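Local atomic coordinates of putative sugar ABC transport system, substrate-binding protein (Bordetella parapertussis, PDB entry 5IX8), a protein that probably binds a carbohydrate as the solute-binding component of an ABC transport system. Residues A[152-157]-A[180-185]; A[25-30]-A[207-212]; A[74-79]-A[267-272]; A[101-106]-A[259-264]. One frame throughout, in Å; residues are numbered along the deposited sequence.

Contact 1 (A[152-157]-A[180-185]); sequences LEWPRL and GEMSLA. With SO4 (sulfate ion), chain C; EDO (1,2-ethanediol), chain E; EDO (1,2-ethanediol), chain F.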
# COMPACT_ATOMS: atom_id res chain seq x y z
N LEU A 152 9.48 -7.99 -2.79
CA LEU A 152 8.59 -7.24 -1.91
C LEU A 152 7.34 -8.02 -1.52
O LEU A 152 6.60 -7.54 -0.65
CB LEU A 152 8.17 -5.92 -2.58
CG LEU A 152 9.35 -5.01 -2.97
CD1 LEU A 152 8.75 -3.72 -3.60
CD2 LEU A 152 10.27 -4.71 -1.80
N GLU A 153 7.07 -9.15 -2.18
CA GLU A 153 5.91 -10.02 -1.94
C GLU A 153 4.61 -9.40 -2.47
O GLU A 153 3.95 -10.01 -3.32
CB GLU A 153 5.77 -10.35 -0.44
CG GLU A 153 4.76 -11.46 -0.10
CD GLU A 153 5.25 -12.86 -0.46
OE1 GLU A 153 6.38 -13.01 -0.97
OE2 GLU A 153 4.49 -13.84 -0.24
N TRP A 154 4.24 -8.21 -1.99
CA TRP A 154 2.92 -7.71 -2.35
C TRP A 154 2.76 -7.38 -3.84
O TRP A 154 1.65 -7.55 -4.35
CB TRP A 154 2.52 -6.50 -1.46
CG TRP A 154 3.50 -5.35 -1.42
CD1 TRP A 154 4.57 -5.21 -0.58
CD2 TRP A 154 3.50 -4.19 -2.27
NE1 TRP A 154 5.25 -4.03 -0.85
CE2 TRP A 154 4.62 -3.40 -1.90
CE3 TRP A 154 2.70 -3.78 -3.34
CZ2 TRP A 154 4.92 -2.19 -2.51
CZ3 TRP A 154 3.00 -2.58 -3.96
CH2 TRP A 154 4.10 -1.80 -3.55
N PRO A 155 3.79 -6.95 -4.58
CA PRO A 155 3.57 -6.77 -6.02
C PRO A 155 3.27 -8.09 -6.69
O PRO A 155 2.46 -8.15 -7.61
CB PRO A 155 4.91 -6.17 -6.52
CG PRO A 155 5.46 -5.43 -5.27
CD PRO A 155 5.12 -6.46 -4.18
N ARG A 156 3.92 -9.16 -6.24
CA ARG A 156 3.62 -10.48 -6.81
C ARG A 156 2.19 -10.89 -6.48
O ARG A 156 1.49 -11.45 -7.35
CB ARG A 156 4.62 -11.52 -6.29
CG ARG A 156 4.49 -12.84 -7.07
CD ARG A 156 5.24 -14.00 -6.44
NE ARG A 156 4.52 -14.53 -5.30
CZ ARG A 156 4.84 -14.30 -4.03
NH1 ARG A 156 5.97 -13.67 -3.71
NH2 ARG A 156 4.06 -14.78 -3.05
N LEU A 157 1.73 -10.63 -5.25
CA LEU A 157 0.35 -10.96 -4.89
C LEU A 157 -0.64 -10.21 -5.77
O LEU A 157 -1.62 -10.80 -6.26
CB LEU A 157 0.08 -10.67 -3.40
CG LEU A 157 0.94 -11.47 -2.41
CD1 LEU A 157 0.69 -10.99 -1.00
CD2 LEU A 157 0.67 -12.98 -2.49
N GLY A 180 13.34 -3.16 -11.12
CA GLY A 180 13.26 -1.75 -10.81
C GLY A 180 12.85 -1.50 -9.37
O GLY A 180 12.87 -2.39 -8.53
N GLU A 181 12.47 -0.25 -9.10
CA GLU A 181 12.09 0.18 -7.76
C GLU A 181 10.73 0.87 -7.77
O GLU A 181 10.35 1.51 -6.78
CB GLU A 181 13.13 1.10 -7.12
CG GLU A 181 13.30 2.36 -7.88
CD GLU A 181 14.29 3.29 -7.23
OE1 GLU A 181 14.53 3.12 -6.00
OE2 GLU A 181 14.82 4.18 -7.93
N MSE A 182 9.98 0.71 -8.84
CA MSE A 182 8.60 1.18 -8.94
C MSE A 182 8.52 2.72 -8.95
O MSE A 182 7.54 3.33 -8.49
CB MSE A 182 7.73 0.57 -7.83
CG MSE A 182 7.79 -0.96 -7.87
SE MSE A 182 6.48 -1.86 -6.81
CE MSE A 182 7.08 -1.15 -5.12
N SER A 183 9.55 3.35 -9.52
CA SER A 183 9.59 4.80 -9.62
C SER A 183 8.82 5.29 -10.85
O SER A 183 8.40 4.51 -11.72
CB SER A 183 11.04 5.25 -9.71
OG SER A 183 11.60 4.80 -10.94
N LEU A 184 8.62 6.61 -10.91
CA LEU A 184 8.10 7.21 -12.14
C LEU A 184 8.96 6.82 -13.32
O LEU A 184 8.46 6.46 -14.39
CB LEU A 184 8.09 8.73 -12.04
CG LEU A 184 7.12 9.32 -11.06
CD1 LEU A 184 7.44 10.78 -10.93
CD2 LEU A 184 5.73 9.12 -11.62
N ALA A 185 10.28 6.95 -13.16
CA ALA A 185 11.19 6.67 -14.27
C ALA A 185 11.09 5.22 -14.70
O ALA A 185 11.15 4.94 -15.90
CB ALA A 185 12.63 7.00 -13.88
S SO4 C . 8.74 -11.64 -5.13
O1 SO4 C . 8.28 -13.02 -5.12
O2 SO4 C . 8.57 -10.98 -3.84
O3 SO4 C . 8.04 -10.85 -6.16
O4 SO4 C . 10.16 -11.64 -5.50
C1 EDO E . 11.59 4.32 -3.80
O1 EDO E . 12.40 3.18 -4.14
C2 EDO E . 10.76 4.75 -5.01
O2 EDO E . 9.76 3.76 -5.26
C1 EDO F . 16.54 -4.33 -11.41
O1 EDO F . 15.79 -4.33 -10.20
C2 EDO F . 17.45 -5.54 -11.38
O2 EDO F . 16.66 -6.71 -11.62

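Contact 2 (A[25-30]-A[207-212]); sequences LLDNFY and PVTFLG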
# COMPACT_ATOMS: atom_id res chain seq x y z
N LEU A 25 8.18 8.73 1.72
CA LEU A 25 7.01 9.60 1.83
C LEU A 25 6.73 10.35 0.53
O LEU A 25 6.28 11.50 0.57
CB LEU A 25 7.18 10.59 2.98
CG LEU A 25 7.29 9.94 4.37
CD1 LEU A 25 7.69 11.00 5.40
CD2 LEU A 25 6.03 9.19 4.77
N LEU A 26 6.99 9.73 -0.63
CA LEU A 26 6.87 10.40 -1.91
C LEU A 26 5.50 10.25 -2.58
O LEU A 26 5.23 10.98 -3.54
CB LEU A 26 7.95 9.90 -2.88
CG LEU A 26 9.34 10.19 -2.32
CD1 LEU A 26 10.37 9.61 -3.29
CD2 LEU A 26 9.56 11.71 -2.07
N ASP A 27 4.62 9.36 -2.09
CA ASP A 27 3.27 9.31 -2.64
C ASP A 27 2.24 9.41 -1.53
O ASP A 27 2.58 9.80 -0.41
CB ASP A 27 3.05 8.05 -3.51
CG ASP A 27 3.22 6.72 -2.75
OD1 ASP A 27 3.08 6.66 -1.51
OD2 ASP A 27 3.46 5.69 -3.45
N ASN A 28 0.98 9.13 -1.80
CA ASN A 28 -0.00 9.32 -0.75
C ASN A 28 -0.13 8.12 0.17
O ASN A 28 -0.86 8.20 1.16
CB ASN A 28 -1.39 9.62 -1.33
CG ASN A 28 -1.50 11.04 -1.79
OD1 ASN A 28 -0.74 11.91 -1.32
ND2 ASN A 28 -2.43 11.30 -2.71
N PHE A 29 0.53 7.00 -0.15
CA PHE A 29 0.22 5.79 0.61
C PHE A 29 0.93 5.78 1.95
O PHE A 29 0.28 5.81 3.00
CB PHE A 29 0.57 4.54 -0.21
CG PHE A 29 0.28 3.24 0.51
CD1 PHE A 29 -1.03 2.90 0.84
CD2 PHE A 29 1.32 2.40 0.92
CE1 PHE A 29 -1.32 1.71 1.53
CE2 PHE A 29 1.04 1.19 1.59
CZ PHE A 29 -0.29 0.85 1.89
N TYR A 30 2.26 5.66 1.96
CA TYR A 30 2.92 5.68 3.26
C TYR A 30 2.75 7.02 3.95
O TYR A 30 2.67 7.08 5.19
CB TYR A 30 4.42 5.37 3.15
CG TYR A 30 4.70 4.08 2.40
CD1 TYR A 30 4.40 2.83 2.96
CD2 TYR A 30 5.29 4.09 1.14
CE1 TYR A 30 4.65 1.64 2.26
CE2 TYR A 30 5.52 2.88 0.43
CZ TYR A 30 5.21 1.68 1.01
OH TYR A 30 5.41 0.49 0.37
N PRO A 207 0.92 -1.92 -10.50
CA PRO A 207 0.44 -2.14 -9.14
C PRO A 207 0.43 -0.91 -8.25
O PRO A 207 -0.15 -1.02 -7.16
CB PRO A 207 1.43 -3.17 -8.59
CG PRO A 207 2.79 -2.72 -9.25
CD PRO A 207 2.29 -2.44 -10.68
N VAL A 208 1.06 0.21 -8.65
CA VAL A 208 1.24 1.35 -7.75
C VAL A 208 1.24 2.65 -8.54
O VAL A 208 1.57 2.68 -9.73
CB VAL A 208 2.55 1.28 -6.93
CG1 VAL A 208 2.63 0.04 -6.12
CG2 VAL A 208 3.78 1.38 -7.86
N THR A 209 0.89 3.73 -7.84
CA THR A 209 0.76 5.08 -8.37
C THR A 209 1.83 5.47 -9.38
O THR A 209 1.52 5.85 -10.51
CB THR A 209 0.80 6.11 -7.22
OG1 THR A 209 -0.04 5.69 -6.14
CG2 THR A 209 0.37 7.46 -7.73
N PHE A 210 3.10 5.44 -8.98
CA PHE A 210 4.11 6.01 -9.87
C PHE A 210 4.32 5.17 -11.11
O PHE A 210 4.71 5.72 -12.15
CB PHE A 210 5.45 6.16 -9.15
CG PHE A 210 5.44 7.17 -8.07
CD1 PHE A 210 4.46 8.15 -8.04
CD2 PHE A 210 6.42 7.17 -7.10
CE1 PHE A 210 4.45 9.12 -7.02
CE2 PHE A 210 6.41 8.12 -6.08
CZ PHE A 210 5.44 9.10 -6.06
N LEU A 211 4.14 3.85 -11.03
CA LEU A 211 4.22 3.04 -12.25
C LEU A 211 3.06 3.36 -13.17
O LEU A 211 3.24 3.48 -14.38
CB LEU A 211 4.29 1.54 -11.92
CG LEU A 211 5.60 1.05 -11.30
CD1 LEU A 211 5.45 -0.42 -10.91
CD2 LEU A 211 6.79 1.26 -12.25
N GLY A 212 1.86 3.58 -12.61
CA GLY A 212 0.74 4.02 -13.43
C GLY A 212 0.97 5.37 -14.09
O GLY A 212 0.65 5.55 -15.27
O HOH W 1 3.90 4.83 -6.21
O HOH W 2 -0.24 7.25 -3.81

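Contact 3 (A[74-79]-A[267-272]); sequences GVDYAV and REHEGL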
# COMPACT_ATOMS: atom_id res chain seq x y z
N GLY A 74 12.91 4.41 23.91
CA GLY A 74 11.88 3.92 24.81
C GLY A 74 10.50 3.86 24.20
O GLY A 74 9.49 4.01 24.92
N VAL A 75 10.40 3.63 22.91
CA VAL A 75 9.08 3.43 22.34
C VAL A 75 8.46 2.15 22.88
O VAL A 75 9.14 1.23 23.34
CB VAL A 75 9.13 3.43 20.80
CG1 VAL A 75 9.89 4.64 20.28
CG2 VAL A 75 9.70 2.16 20.28
N ASP A 76 7.13 2.10 22.85
CA ASP A 76 6.39 0.90 23.23
C ASP A 76 6.07 0.02 22.04
O ASP A 76 6.06 -1.22 22.17
CB ASP A 76 5.11 1.30 23.96
CG ASP A 76 5.40 2.11 25.22
OD1 ASP A 76 5.92 1.50 26.17
OD2 ASP A 76 5.16 3.32 25.28
N TYR A 77 5.86 0.63 20.88
CA TYR A 77 5.61 -0.07 19.63
C TYR A 77 6.44 0.57 18.54
O TYR A 77 6.53 1.80 18.45
CB TYR A 77 4.14 -0.04 19.19
CG TYR A 77 3.25 -0.69 20.20
CD1 TYR A 77 2.77 0.03 21.27
CD2 TYR A 77 2.88 -2.03 20.08
CE1 TYR A 77 1.97 -0.58 22.22
CE2 TYR A 77 2.07 -2.63 21.02
CZ TYR A 77 1.62 -1.90 22.09
OH TYR A 77 0.84 -2.49 23.06
N ALA A 78 7.00 -0.27 17.69
CA ALA A 78 7.55 0.16 16.41
C ALA A 78 6.52 -0.13 15.35
O ALA A 78 5.91 -1.19 15.37
CB ALA A 78 8.84 -0.62 16.12
N VAL A 79 6.31 0.80 14.42
CA VAL A 79 5.39 0.62 13.31
C VAL A 79 6.23 0.57 12.04
O VAL A 79 7.02 1.48 11.79
CB VAL A 79 4.36 1.76 13.24
CG1 VAL A 79 3.42 1.59 12.03
CG2 VAL A 79 3.60 1.86 14.55
N ARG A 267 -5.47 -0.50 22.57
CA ARG A 267 -6.14 -1.67 23.13
C ARG A 267 -5.14 -2.75 23.49
O ARG A 267 -5.22 -3.34 24.57
CB ARG A 267 -7.17 -2.18 22.12
CG ARG A 267 -8.37 -1.22 22.09
CD ARG A 267 -9.24 -1.54 20.89
NE ARG A 267 -10.52 -0.83 21.01
CZ ARG A 267 -10.70 0.43 20.63
NH1 ARG A 267 -9.72 1.13 20.05
NH2 ARG A 267 -11.89 0.95 20.82
N GLU A 268 -4.19 -3.03 22.59
CA GLU A 268 -3.18 -4.05 22.90
C GLU A 268 -2.41 -3.67 24.16
O GLU A 268 -2.23 -4.50 25.07
CB GLU A 268 -2.23 -4.21 21.72
CG GLU A 268 -1.62 -5.62 21.56
CD GLU A 268 -0.44 -5.88 22.49
OE1 GLU A 268 0.24 -4.92 22.92
OE2 GLU A 268 -0.18 -7.08 22.77
N HIS A 269 -2.03 -2.40 24.26
CA HIS A 269 -1.21 -1.92 25.36
C HIS A 269 -1.92 -2.02 26.69
O HIS A 269 -1.29 -2.32 27.72
CB HIS A 269 -0.80 -0.48 25.07
CG HIS A 269 0.32 0.01 25.92
ND1 HIS A 269 0.25 1.20 26.61
CD2 HIS A 269 1.55 -0.50 26.18
CE1 HIS A 269 1.39 1.41 27.24
NE2 HIS A 269 2.19 0.38 27.02
N GLU A 270 -3.23 -1.75 26.71
CA GLU A 270 -3.98 -1.71 27.97
C GLU A 270 -4.78 -2.98 28.21
O GLU A 270 -5.59 -3.02 29.15
CB GLU A 270 -4.88 -0.47 27.98
CG GLU A 270 -4.04 0.81 27.84
CD GLU A 270 -4.78 2.11 28.13
OE1 GLU A 270 -5.93 2.05 28.61
OE2 GLU A 270 -4.17 3.20 27.90
N GLY A 271 -4.57 -4.02 27.40
CA GLY A 271 -5.23 -5.29 27.65
C GLY A 271 -6.72 -5.26 27.39
O GLY A 271 -7.49 -5.98 28.05
N LEU A 272 -7.15 -4.47 26.45
CA LEU A 272 -8.56 -4.36 26.10
C LEU A 272 -8.87 -5.29 24.94
O LEU A 272 -7.96 -5.70 24.20
CB LEU A 272 -8.88 -2.92 25.72
CG LEU A 272 -8.46 -1.85 26.75
CD1 LEU A 272 -8.73 -0.44 26.22
CD2 LEU A 272 -9.12 -2.08 28.09
O HOH W 3 4.81 -1.04 26.60

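Contact 4 (A[101-106]-A[259-264]); sequences KTISAG and RLIVQY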
# COMPACT_ATOMS: atom_id res chain seq x y z
N LYS A 101 6.98 -4.21 20.92
CA LYS A 101 6.23 -4.96 19.92
C LYS A 101 6.25 -4.19 18.61
O LYS A 101 6.37 -2.96 18.59
CB LYS A 101 4.79 -5.20 20.39
CG LYS A 101 4.75 -6.07 21.59
CD LYS A 101 3.33 -6.35 22.05
CE LYS A 101 3.35 -7.26 23.28
NZ LYS A 101 2.02 -7.89 23.45
N THR A 102 6.18 -4.92 17.50
CA THR A 102 6.25 -4.32 16.18
C THR A 102 4.92 -4.52 15.47
O THR A 102 4.37 -5.63 15.46
CB THR A 102 7.39 -4.93 15.34
OG1 THR A 102 8.64 -4.65 16.00
CG2 THR A 102 7.45 -4.25 13.99
N ILE A 103 4.40 -3.44 14.91
CA ILE A 103 3.14 -3.44 14.18
C ILE A 103 3.46 -3.30 12.70
O ILE A 103 4.17 -2.37 12.30
CB ILE A 103 2.23 -2.30 14.65
CG1 ILE A 103 1.93 -2.46 16.16
CG2 ILE A 103 0.93 -2.22 13.80
CD1 ILE A 103 1.31 -1.18 16.82
N SER A 104 2.88 -4.18 11.89
CA SER A 104 3.03 -4.11 10.43
C SER A 104 2.02 -3.12 9.87
O SER A 104 0.83 -3.20 10.20
CB SER A 104 2.78 -5.51 9.85
OG SER A 104 2.57 -5.50 8.44
N ALA A 105 2.48 -2.18 9.03
CA ALA A 105 1.60 -1.17 8.44
C ALA A 105 1.60 -1.25 6.92
O ALA A 105 2.66 -1.20 6.29
CB ALA A 105 2.04 0.23 8.88
N GLY A 106 0.39 -1.36 6.33
CA GLY A 106 0.19 -1.16 4.90
C GLY A 106 0.56 -2.30 3.97
O GLY A 106 -0.18 -2.58 3.02
N ARG A 259 -4.86 5.50 11.39
CA ARG A 259 -5.74 5.70 12.54
C ARG A 259 -6.01 4.39 13.24
O ARG A 259 -6.03 4.32 14.49
CB ARG A 259 -7.06 6.32 12.11
CG ARG A 259 -6.93 7.66 11.41
CD ARG A 259 -8.32 8.32 11.33
NE ARG A 259 -8.26 9.57 10.61
CZ ARG A 259 -7.75 10.70 11.12
NH1 ARG A 259 -7.31 10.74 12.39
NH2 ARG A 259 -7.70 11.78 10.35
N LEU A 260 -6.27 3.34 12.46
CA LEU A 260 -6.52 2.04 13.06
C LEU A 260 -5.31 1.52 13.82
O LEU A 260 -5.45 0.92 14.87
CB LEU A 260 -6.95 1.04 12.00
CG LEU A 260 -8.30 1.33 11.37
CD1 LEU A 260 -8.51 0.47 10.12
CD2 LEU A 260 -9.45 1.12 12.38
N ILE A 261 -4.10 1.74 13.30
CA ILE A 261 -2.91 1.31 14.04
C ILE A 261 -2.89 1.90 15.45
O ILE A 261 -2.60 1.21 16.44
CB ILE A 261 -1.65 1.67 13.23
CG1 ILE A 261 -1.52 0.65 12.06
CG2 ILE A 261 -0.42 1.67 14.13
CD1 ILE A 261 -0.59 1.12 10.95
N VAL A 262 -3.21 3.18 15.57
CA VAL A 262 -3.24 3.82 16.89
C VAL A 262 -4.32 3.20 17.77
O VAL A 262 -4.10 2.89 18.96
CB VAL A 262 -3.43 5.34 16.74
CG1 VAL A 262 -3.68 6.00 18.10
CG2 VAL A 262 -2.21 5.93 16.06
N GLN A 263 -5.53 3.02 17.21
CA GLN A 263 -6.63 2.51 18.04
C GLN A 263 -6.38 1.06 18.46
O GLN A 263 -6.76 0.65 19.57
CB GLN A 263 -7.96 2.63 17.29
CG GLN A 263 -8.39 4.11 17.16
CD GLN A 263 -8.73 4.69 18.52
OE1 GLN A 263 -9.13 3.97 19.43
NE2 GLN A 263 -8.56 6.00 18.69
N TYR A 264 -5.76 0.26 17.58
CA TYR A 264 -5.42 -1.11 17.94
C TYR A 264 -4.30 -1.15 18.97
O TYR A 264 -4.34 -1.97 19.92
CB TYR A 264 -4.98 -1.91 16.69
CG TYR A 264 -6.10 -2.47 15.82
CD1 TYR A 264 -7.09 -1.64 15.27
CD2 TYR A 264 -6.15 -3.84 15.54
CE1 TYR A 264 -8.11 -2.17 14.50
CE2 TYR A 264 -7.16 -4.39 14.74
CZ TYR A 264 -8.13 -3.56 14.24
OH TYR A 264 -9.13 -4.10 13.45

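Contact 1 (A[152-157]-A[180-185])
The end of Met-182, present as selenomethionine, is lodged against Leu-152, Trp-154 and Pro-155. Its methyl CE meets Leu-152 CD1 tip to tip at 3.4 Å, tighter than an ordinary van der Waals contact, and lies 3.4 Å from Trp-154 CH2. The selenium stands oblique to the indole, with SE 4.8 Å from the centroid of the Trp-154 six-membered ring, a Met-aromatic contact; the Pro-155 and Met-182 side chains cross at about a right angle, with Pro-155 CG 4.0 Å from Met-182 SE. The bend at chi3 (-62°) swings the methyl to Leu-152 and the indole, while selenium lies close to both indole and Pro-155, as suits a flexible, polarisable chain. Pro-155 CD rests over one face of the indole.

Behind this first shell, the first turn of helix 154-168 is pinned by charge. Glu-153, at the N-cap position, is gripped end-on by Arg-156 NH1 and NH2; both nitrogens approach from above the carboxylate plane, the shorter bond, NH1 to Glu-153 OE1, being 2.8 Å long. A sulfate, probably from the crystallisation liquor, accepts from Glu-153 N, Arg-156 NH1 and Gly-151 N, a place where the helix start would favour an anion.

Around them, Trp-154 also touches Tyr-57, Val-208 and Asp-122 of helix 122-135, while Met-182 packs on Leu-211, so that the loop leading into helix 184-197 is wedged between helices 154-168 and 209-221.

Contact 2 (A[25-30]-A[207-212])
Phe-210 reaches out from the first turn of helix 209-221 to the loop formed by Leu-26 and Asp-27. Its CB lies close to the carbonyl oxygen of Met-182, and from there the ring is sent across with CG anti to the carbonyl carbon (chi1 -68°). Near the far end the two flanks meet different carbons: CE2 is 4.0 Å from Leu-26 CB, and CE1 is 3.9 Å from Asp-27 CB. At the tip, CZ points at Leu-26 O, 3.2 Å away and near the ring plane, where the slightly positive rim of an aromatic ring suits a carbonyl oxygen. Asp-27 CB approaches the same CZ obliquely.

Helix 28-43 follows strand 17-22 of one sheet and helix 209-221 follows strand 201-205 of the other, so the contact spans the cleft between the two lobes of the periplasmic binding protein fold, with the starts of two helices facing each other. Asp-27 serves both. As N-cap of its own helix it accepts from Phe-29 N, which lies 2.9 Å from Asp-27 OD1 and comes from above the carboxylate plane. Its other oxygen, OD2, accepts a hydrogen bond from a water that in turn accepts from Phe-210 N and lies above one face of the Phe-210 ring, toward its rim. Two helix starts near the carboxylate would probably favour its charged form. A second water accepts from Asn-28 N and donates to Thr-209 OG1, a hydroxyl also hydrogen-bonded to Ala-232 O.

Contact 3 (A[74-79]-A[267-272])
Tyr-77 opens strand 77-80 of the parallel sheet, and its ring extends from there to Glu-268 and His-269, near the end of helix 254-270. The phenol hydroxyl donates to the carboxylate in a short bond, Tyr-77 OH to Glu-268 OE1 2.5 Å, meeting that oxygen nearly along its C-O axis. Glu-268 OE1 lies near the plane of the phenol ring, while the carboxylate as a whole is turned almost perpendicular to it (85°). A bend in the glutamate chain (chi2 -81°) brings the acid group round to the hydroxyl. Its other oxygen, OE2, forms a salt bridge with Lys-101 of the adjoining strand, so one carboxylate serves two strands.

His-269 CB comes to the edge of the phenol ring, near its plane and 3.3 Å from Tyr-77 OH, and the imidazole ring is oblique to the phenol ring, with planes at 76°. The imidazole is turned toward Asp-76, although NE2 is still 4.0 Å from Asp-76 OD1 and a water closes the gap. This water donates to Asp-76 OD1 at 2.8 Å and lies in the imidazole plane, 3.0 Å from His-269 NE2. Asp-76 OD2 has its own partner in Lys-17 N, on strand 17-22.

Gly-74 and Gly-271, both with positive phi, end their helices in Schellman motifs. A helix running antiparallel to the strands it covers, its last turn set beside their beginnings, is typical of the parallel alpha/beta sandwich of Rossmann-like lobes.

Contact 4 (A[101-106]-A[259-264])
Apolar packing makes the whole of the direct contact: Ile-261, on one face of helix 254-270, is pressed against Ile-103 and Ala-105 of strand 101-105. The two isoleucines slide past each other in opposite directions, and their CG2 methyls lie 4.1 Å apart. On its other branch, Ile-261 CG1 is 4.2 Å from Ile-103 CG2. The chain then runs on extended (chi2 162°) until CD1 reaches Ala-105 CB at 3.5 Å, a tight carbon pair. The CA of Ala-105 lies 4.0 Å from the same Ile-261 CD1. The small Ala-105 admits the Ile-261 CD1 methyl, while Ile-103 packs against CG1 and CG2 of that residue; beta-branching also suits Ile-103 to a strand.

Backbone hydrogen bonds hold each partner in shape. Ile-103 pairs with Ala-78 and Leu-80 of the strand on one flank, and Ser-104 with Phe-116 on the other. In the helix, Tyr-264 N bonds to Leu-260 O at 2.8 Å.

Polar side chains turn to other neighbours. Ser-104, directed away from the helix, hydrogen-bonds through OG to Tyr-286 OH. On the helix, Arg-259 forms salt bridges with Asp-39 and Glu-40, and Gln-263 NE2 bonds to Glu-40 OE2, tying it to helix 28-43 alongside.

A helix lying on a central strand of a parallel sheet through aliphatic residues, with its polar groups directed to its other flanks, is the layered packing of the Rossmann-like lobes in periplasmic binding proteins.

How the contacts relate
Contacts 3 and 4 both set helix 254-270 on one sheet, through neighbouring strands. Contact 4, deep in the layer, is purely aliphatic; contact 3, about 9 Å away between centres and nearer the rim, relies on a phenol, charged groups and a water, and Lys-101 joins the two by its salt bridge to Glu-268. Contacts 1 and 2 touch through Val-208 and Phe-210. Contact 1, across the chain's centre from contacts 3 and 4, is buried and gathers loop and helix starts within one lobe. Contact 2, only partly buried, bridges the lobes and uses waters as much as direct packing; Phe-29 there meets Gly-106 of contact 4.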